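Local coordinates for fimbria adhesin protein (Klebsiella pneumoniae, PDB 3U4K) that binds human collagen V through its receptor-binding domain, as a plasmid-borne fimbrial adhesin that probably attaches the bacterium to host tissue, at residues T76-L88 against A152-T164. Sequence-based numbering, arbitrary orientation.
Sequences TLKSDAKVVAAGL and ASGPYTEYGPGFT
Asp-80 and Gly-160 exchange backbone hydrogen bonds, as do Lys-82 and Glu-158, making two hydrogen-bonded pairs of an antiparallel sheet; Glu-158 N reaches Lys-82 O at 2.8 Å. Past them, Val-84 N donates to Tyr-156 O (2.9 Å), at the classic beta bulge that Tyr-156 and Thr-157 form opposite Thr-168.

Among the side chains, Ala-81 and Val-83 share a face with Tyr-159 and Thr-157. With CG anti to the backbone N (chi1 177°), the Tyr-159 ring lies along strand 76-83: Ala-81 CA meets its edge near the ring plane, and Tyr-159 OH approaches Ser-79 CB (3.5 Å). On the other face, the extended Glu-158 side chain crosses Val-84 at about a right angle, Glu-158 OE1 coming to 3.6 Å from Val-84 CG1. Near the bulge, Ala-85 CB packs on Tyr-156 CD2, while Leu-88 CD2 lies at the ring edge, 4.2 Å from Tyr-156 CD2. Tyr-156 OH donates to Ala-152 O (2.6 Å), tying the ring to its own segment.

Within the jelly-roll domain these are inner strands, flanked by strands 119-125 and 166-170. Val-83 and Thr-157 reach Phe-107 of the second sheet, and Tyr-159 touches Arg-109 there.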
ATOM      1  N   THR A  76      22.759 -11.345  -4.328  1.00 76.03           N
ATOM      2  CA  THR A  76      21.587 -11.759  -3.557  1.00 76.16           C
ATOM      3  C   THR A  76      20.985 -10.567  -2.794  1.00 74.55           C
ATOM      4  O   THR A  76      21.598 -10.030  -1.868  1.00 71.71           O
ATOM      5  CB  THR A  76      21.903 -12.949  -2.615  1.00 77.23           C
ATOM      6  OG1 THR A  76      20.780 -13.201  -1.763  1.00 79.94           O
ATOM      7  CG2 THR A  76      23.153 -12.687  -1.758  1.00 77.19           C
ATOM      8  N   LEU A  77      19.788 -10.152  -3.204  1.00 76.27           N
ATOM      9  CA  LEU A  77      19.161  -8.941  -2.666  1.00 75.47           C
ATOM     10  C   LEU A  77      17.913  -9.189  -1.834  1.00 74.50           C
ATOM     11  O   LEU A  77      17.106 -10.070  -2.144  1.00 72.63           O
ATOM     12  CB  LEU A  77      18.824  -7.956  -3.792  1.00 75.25           C
ATOM     13  CG  LEU A  77      19.950  -7.098  -4.375  1.00 76.93           C
ATOM     14  CD1 LEU A  77      19.404  -6.246  -5.510  1.00 76.62           C
ATOM     15  CD2 LEU A  77      20.611  -6.217  -3.320  1.00 78.14           C
ATOM     16  N   LYS A  78      17.766  -8.388  -0.782  1.00 74.70           N
ATOM     17  CA  LYS A  78      16.591  -8.415   0.084  1.00 75.96           C
ATOM     18  C   LYS A  78      15.768  -7.138  -0.118  1.00 75.88           C
ATOM     19  O   LYS A  78      16.218  -6.039   0.215  1.00 77.44           O
ATOM     20  CB  LYS A  78      17.029  -8.565   1.542  1.00 74.62           C
ATOM     21  CG  LYS A  78      15.916  -8.474   2.571  1.00 75.02           C
ATOM     22  CD  LYS A  78      16.501  -8.332   3.969  1.00 75.76           C
ATOM     23  CE  LYS A  78      15.430  -8.042   5.009  1.00 76.02           C
ATOM     24  NZ  LYS A  78      14.490  -9.184   5.170  1.00 75.30           N
ATOM     25  N   SER A  79      14.570  -7.290  -0.679  1.00 74.67           N
ATOM     26  CA  SER A  79      13.662  -6.161  -0.897  1.00 74.05           C
ATOM     27  C   SER A  79      12.593  -6.085   0.183  1.00 71.07           C
ATOM     28  O   SER A  79      11.883  -7.058   0.427  1.00 67.83           O
ATOM     29  CB  SER A  79      12.999  -6.247  -2.274  1.00 75.15           C
ATOM     30  OG  SER A  79      13.840  -5.714  -3.280  1.00 76.72           O
ATOM     31  N   ASP A  80      12.484  -4.920   0.816  1.00 71.93           N
ATOM     32  CA  ASP A  80      11.517  -4.701   1.893  1.00 71.86           C
ATOM     33  C   ASP A  80      10.247  -4.002   1.413  1.00 68.62           C
ATOM     34  O   ASP A  80      10.310  -3.025   0.667  1.00 66.66           O
ATOM     35  CB  ASP A  80      12.153  -3.896   3.031  1.00 74.39           C
ATOM     36  CG  ASP A  80      13.309  -4.627   3.694  1.00 77.52           C
ATOM     37  OD1 ASP A  80      14.230  -3.948   4.197  1.00 78.78           O
ATOM     38  OD2 ASP A  80      13.300  -5.876   3.714  1.00 79.14           O
ATOM     39  N   ALA A  81       9.101  -4.528   1.838  1.00 67.33           N
ATOM     40  CA  ALA A  81       7.807  -3.885   1.620  1.00 66.63           C
ATOM     41  C   ALA A  81       7.467  -3.057   2.852  1.00 66.72           C
ATOM     42  O   ALA A  81       7.228  -3.607   3.932  1.00 65.68           O
ATOM     43  CB  ALA A  81       6.730  -4.924   1.353  1.00 65.09           C
ATOM     44  N   LYS A  82       7.459  -1.737   2.684  1.00 66.83           N
ATOM     45  CA  LYS A  82       7.323  -0.808   3.803  1.00 66.19           C
ATOM     46  C   LYS A  82       6.102   0.097   3.706  1.00 66.31           C
ATOM     47  O   LYS A  82       5.774   0.615   2.634  1.00 67.21           O
ATOM     48  CB  LYS A  82       8.578   0.060   3.931  1.00 65.89           C
ATOM     49  CG  LYS A  82       9.749  -0.622   4.615  1.00 67.49           C
ATOM     50  CD  LYS A  82      10.940   0.316   4.721  1.00 68.26           C
ATOM     51  CE  LYS A  82      12.132  -0.385   5.354  1.00 70.35           C
ATOM     52  NZ  LYS A  82      13.363   0.450   5.275  1.00 73.63           N
ATOM     53  N   VAL A  83       5.434   0.274   4.841  1.00 65.82           N
ATOM     54  CA  VAL A  83       4.423   1.307   4.994  1.00 65.59           C
ATOM     55  C   VAL A  83       5.122   2.498   5.638  1.00 68.26           C
ATOM     56  O   VAL A  83       5.666   2.388   6.740  1.00 68.00           O
ATOM     57  CB  VAL A  83       3.247   0.839   5.866  1.00 65.38           C
ATOM     58  CG1 VAL A  83       2.228   1.956   6.018  1.00 68.61           C
ATOM     59  CG2 VAL A  83       2.593  -0.395   5.263  1.00 64.38           C
ATOM     60  N   VAL A  84       5.107   3.629   4.942  1.00 70.53           N
ATOM     61  CA  VAL A  84       5.913   4.786   5.335  1.00 69.43           C
ATOM     62  C   VAL A  84       5.102   6.027   5.703  1.00 71.71           C
ATOM     63  O   VAL A  84       5.671   7.026   6.148  1.00 74.68           O
ATOM     64  CB  VAL A  84       6.935   5.158   4.237  1.00 68.16           C
ATOM     65  CG1 VAL A  84       8.043   4.118   4.170  1.00 68.37           C
ATOM     66  CG2 VAL A  84       6.248   5.315   2.885  1.00 65.48           C
ATOM     67  N   ALA A  85       3.784   5.961   5.519  1.00 73.17           N
ATOM     68  CA  ALA A  85       2.897   7.099   5.776  1.00 73.26           C
ATOM     69  C   ALA A  85       2.821   7.464   7.256  1.00 73.68           C
ATOM     70  O   ALA A  85       2.624   6.595   8.113  1.00 71.66           O
ATOM     71  CB  ALA A  85       1.507   6.822   5.231  1.00 73.96           C
ATOM     72  N   ALA A  86       2.980   8.755   7.541  1.00 75.29           N
ATOM     73  CA  ALA A  86       2.907   9.272   8.905  1.00 76.78           C
ATOM     74  C   ALA A  86       1.467   9.245   9.406  1.00 79.16           C
ATOM     75  O   ALA A  86       0.529   9.481   8.640  1.00 80.69           O
ATOM     76  CB  ALA A  86       3.470  10.685   8.967  1.00 75.19           C
ATOM     77  N   GLY A  87       1.297   8.950  10.693  1.00 80.33           N
ATOM     78  CA  GLY A  87      -0.029   8.910  11.304  1.00 80.70           C
ATOM     79  C   GLY A  87      -0.713   7.564  11.160  1.00 82.18           C
ATOM     80  O   GLY A  87      -1.896   7.422  11.481  1.00 85.80           O
ATOM     81  N   LEU A  88       0.033   6.576  10.674  1.00 80.29           N
ATOM     82  CA  LEU A  88      -0.476   5.218  10.544  1.00 77.82           C
ATOM     83  C   LEU A  88       0.253   4.295  11.496  1.00 74.93           C
ATOM     84  O   LEU A  88       1.474   4.181  11.445  1.00 76.38           O
ATOM     85  CB  LEU A  88      -0.326   4.714   9.107  1.00 79.58           C
ATOM     86  CG  LEU A  88      -1.509   4.885   8.147  1.00 82.29           C
ATOM     87  CD1 LEU A  88      -1.802   6.348   7.834  1.00 84.54           C
ATOM     88  CD2 LEU A  88      -1.243   4.108   6.867  1.00 82.31           C
ATOM     89  N   ALA A 152      -4.603  12.016   4.334  1.00 70.57           N
ATOM     90  CA  ALA A 152      -3.495  12.937   4.073  1.00 69.97           C
ATOM     91  C   ALA A 152      -2.780  12.660   2.754  1.00 69.34           C
ATOM     92  O   ALA A 152      -2.625  11.510   2.343  1.00 68.28           O
ATOM     93  CB  ALA A 152      -2.502  12.907   5.226  1.00 70.44           C
ATOM     94  N   SER A 153      -2.348  13.733   2.102  1.00 71.51           N
ATOM     95  CA  SER A 153      -1.578  13.652   0.864  1.00 71.55           C
ATOM     96  C   SER A 153      -0.163  13.111   1.108  1.00 70.96           C
ATOM     97  O   SER A 153       0.403  13.295   2.190  1.00 70.16           O
ATOM     98  CB  SER A 153      -1.509  15.039   0.223  1.00 71.32           C
ATOM     99  OG  SER A 153      -0.780  15.011  -0.987  1.00 76.76           O
ATOM    100  N   GLY A 154       0.397  12.433   0.108  1.00 70.41           N
ATOM    101  CA  GLY A 154       1.784  11.964   0.172  1.00 70.24           C
ATOM    102  C   GLY A 154       1.970  10.460   0.065  1.00 69.86           C
ATOM    103  O   GLY A 154       1.018   9.740  -0.243  1.00 69.16           O
ATOM    104  N   PRO A 155       3.203   9.975   0.321  1.00 69.52           N
ATOM    105  CA  PRO A 155       3.561   8.555   0.216  1.00 69.46           C
ATOM    106  C   PRO A 155       2.875   7.675   1.257  1.00 69.58           C
ATOM    107  O   PRO A 155       2.550   8.148   2.349  1.00 74.20           O
ATOM    108  CB  PRO A 155       5.074   8.559   0.452  1.00 67.83           C
ATOM    109  CG  PRO A 155       5.324   9.783   1.262  1.00 67.73           C
ATOM    110  CD  PRO A 155       4.361  10.796   0.721  1.00 69.01           C
ATOM    111  N   TYR A 156       2.664   6.405   0.911  1.00 67.52           N
ATOM    112  CA  TYR A 156       2.059   5.426   1.813  1.00 66.84           C
ATOM    113  C   TYR A 156       2.823   4.106   1.803  1.00 65.97           C
ATOM    114  O   TYR A 156       3.096   3.525   2.856  1.00 63.74           O
ATOM    115  CB  TYR A 156       0.595   5.183   1.438  1.00 70.48           C
ATOM    116  CG  TYR A 156      -0.356   6.239   1.956  1.00 74.48           C
ATOM    117  CD1 TYR A 156      -0.533   7.444   1.275  1.00 74.74           C
ATOM    118  CD2 TYR A 156      -1.085   6.031   3.127  1.00 75.49           C
ATOM    119  CE1 TYR A 156      -1.397   8.417   1.753  1.00 75.36           C
ATOM    120  CE2 TYR A 156      -1.953   6.996   3.612  1.00 75.98           C
ATOM    121  CZ  TYR A 156      -2.107   8.185   2.923  1.00 76.49           C
ATOM    122  OH  TYR A 156      -2.972   9.142   3.405  1.00 76.92           O
ATOM    123  N   THR A 157       3.163   3.647   0.603  1.00 66.39           N
ATOM    124  CA  THR A 157       3.867   2.383   0.410  1.00 66.49           C
ATOM    125  C   THR A 157       5.197   2.590  -0.311  1.00 66.53           C
ATOM    126  O   THR A 157       5.306   3.423  -1.219  1.00 64.71           O
ATOM    127  CB  THR A 157       2.975   1.376  -0.350  1.00 68.46           C
ATOM    128  OG1 THR A 157       2.231   0.592   0.592  1.00 69.10           O
ATOM    129  CG2 THR A 157       3.787   0.454  -1.279  1.00 68.04           C
ATOM    130  N   GLU A 158       6.206   1.835   0.122  1.00 65.21           N
ATOM    131  CA  GLU A 158       7.514   1.821  -0.528  1.00 63.15           C
ATOM    132  C   GLU A 158       8.098   0.416  -0.539  1.00 61.60           C
ATOM    133  O   GLU A 158       8.246  -0.220   0.506  1.00 58.85           O
ATOM    134  CB  GLU A 158       8.473   2.804   0.145  1.00 62.92           C
ATOM    135  CG  GLU A 158       8.233   4.251  -0.259  1.00 66.29           C
ATOM    136  CD  GLU A 158       9.195   5.233   0.386  1.00 68.05           C
ATOM    137  OE1 GLU A 158      10.000   4.820   1.252  1.00 69.21           O
ATOM    138  OE2 GLU A 158       9.137   6.428   0.021  1.00 67.53           O
ATOM    139  N   TYR A 159       8.408  -0.065  -1.737  1.00 61.91           N
ATOM    140  CA  TYR A 159       8.997  -1.383  -1.917  1.00 62.06           C
ATOM    141  C   TYR A 159      10.304  -1.288  -2.685  1.00 61.36           C
ATOM    142  O   TYR A 159      10.387  -0.602  -3.704  1.00 63.38           O
ATOM    143  CB  TYR A 159       8.023  -2.307  -2.643  1.00 63.86           C
ATOM    144  CG  TYR A 159       8.579  -3.682  -2.933  1.00 65.22           C
ATOM    145  CD1 TYR A 159       8.794  -4.598  -1.904  1.00 65.89           C
ATOM    146  CD2 TYR A 159       8.884  -4.069  -4.237  1.00 66.50           C
ATOM    147  CE1 TYR A 159       9.301  -5.860  -2.165  1.00 67.97           C
ATOM    148  CE2 TYR A 159       9.392  -5.331  -4.511  1.00 67.18           C
ATOM    149  CZ  TYR A 159       9.596  -6.221  -3.471  1.00 68.60           C
ATOM    150  OH  TYR A 159      10.098  -7.477  -3.732  1.00 69.11           O
ATOM    151  N   GLY A 160      11.323  -1.980  -2.189  1.00 61.81           N
ATOM    152  CA  GLY A 160      12.635  -1.977  -2.828  1.00 62.69           C
ATOM    153  C   GLY A 160      13.745  -2.539  -1.963  1.00 62.58           C
ATOM    154  O   GLY A 160      13.543  -2.779  -0.773  1.00 62.85           O
ATOM    155  N   PRO A 161      14.929  -2.767  -2.564  1.00 63.88           N
ATOM    156  CA  PRO A 161      16.097  -3.268  -1.844  1.00 64.37           C
ATOM    157  C   PRO A 161      16.970  -2.128  -1.318  1.00 63.46           C
ATOM    158  O   PRO A 161      18.049  -1.870  -1.853  1.00 63.56           O
ATOM    159  CB  PRO A 161      16.842  -4.077  -2.913  1.00 63.43           C
ATOM    160  CG  PRO A 161      16.427  -3.478  -4.221  1.00 62.22           C
ATOM    161  CD  PRO A 161      15.193  -2.642  -4.010  1.00 63.57           C
ATOM    162  N   GLY A 162      16.494  -1.449  -0.279  1.00 63.57           N
ATOM    163  CA  GLY A 162      17.200  -0.294   0.270  1.00 64.09           C
ATOM    164  C   GLY A 162      16.965   0.980  -0.524  1.00 64.80           C
ATOM    165  O   GLY A 162      17.522   2.028  -0.201  1.00 65.41           O
ATOM    166  N   PHE A 163      16.160   0.879  -1.580  1.00 64.77           N
ATOM    167  CA  PHE A 163      15.673   2.044  -2.321  1.00 64.98           C
ATOM    168  C   PHE A 163      14.368   1.725  -3.046  1.00 65.85           C
ATOM    169  O   PHE A 163      14.172   0.605  -3.521  1.00 66.97           O
ATOM    170  CB  PHE A 163      16.726   2.600  -3.290  1.00 65.24           C
ATOM    171  CG  PHE A 163      17.368   1.566  -4.170  1.00 66.52           C
ATOM    172  CD1 PHE A 163      16.758   1.160  -5.352  1.00 67.04           C
ATOM    173  CD2 PHE A 163      18.605   1.021  -3.835  1.00 67.80           C
ATOM    174  CE1 PHE A 163      17.358   0.215  -6.170  1.00 67.15           C
ATOM    175  CE2 PHE A 163      19.211   0.077  -4.650  1.00 66.14           C
ATOM    176  CZ  PHE A 163      18.586  -0.326  -5.817  1.00 66.64           C
ATOM    177  N   THR A 164      13.483   2.713  -3.124  1.00 64.19           N
ATOM    178  CA  THR A 164      12.133   2.508  -3.641  1.00 64.11           C
ATOM    179  C   THR A 164      12.114   2.270  -5.149  1.00 63.23           C
ATOM    180  O   THR A 164      12.588   3.100  -5.927  1.00 63.51           O
ATOM    181  CB  THR A 164      11.200   3.691  -3.279  1.00 64.84           C
ATOM    182  OG1 THR A 164      11.234   3.921  -1.866  1.00 63.83           O
ATOM    183  CG2 THR A 164       9.761   3.402  -3.695  1.00 65.34           C
TER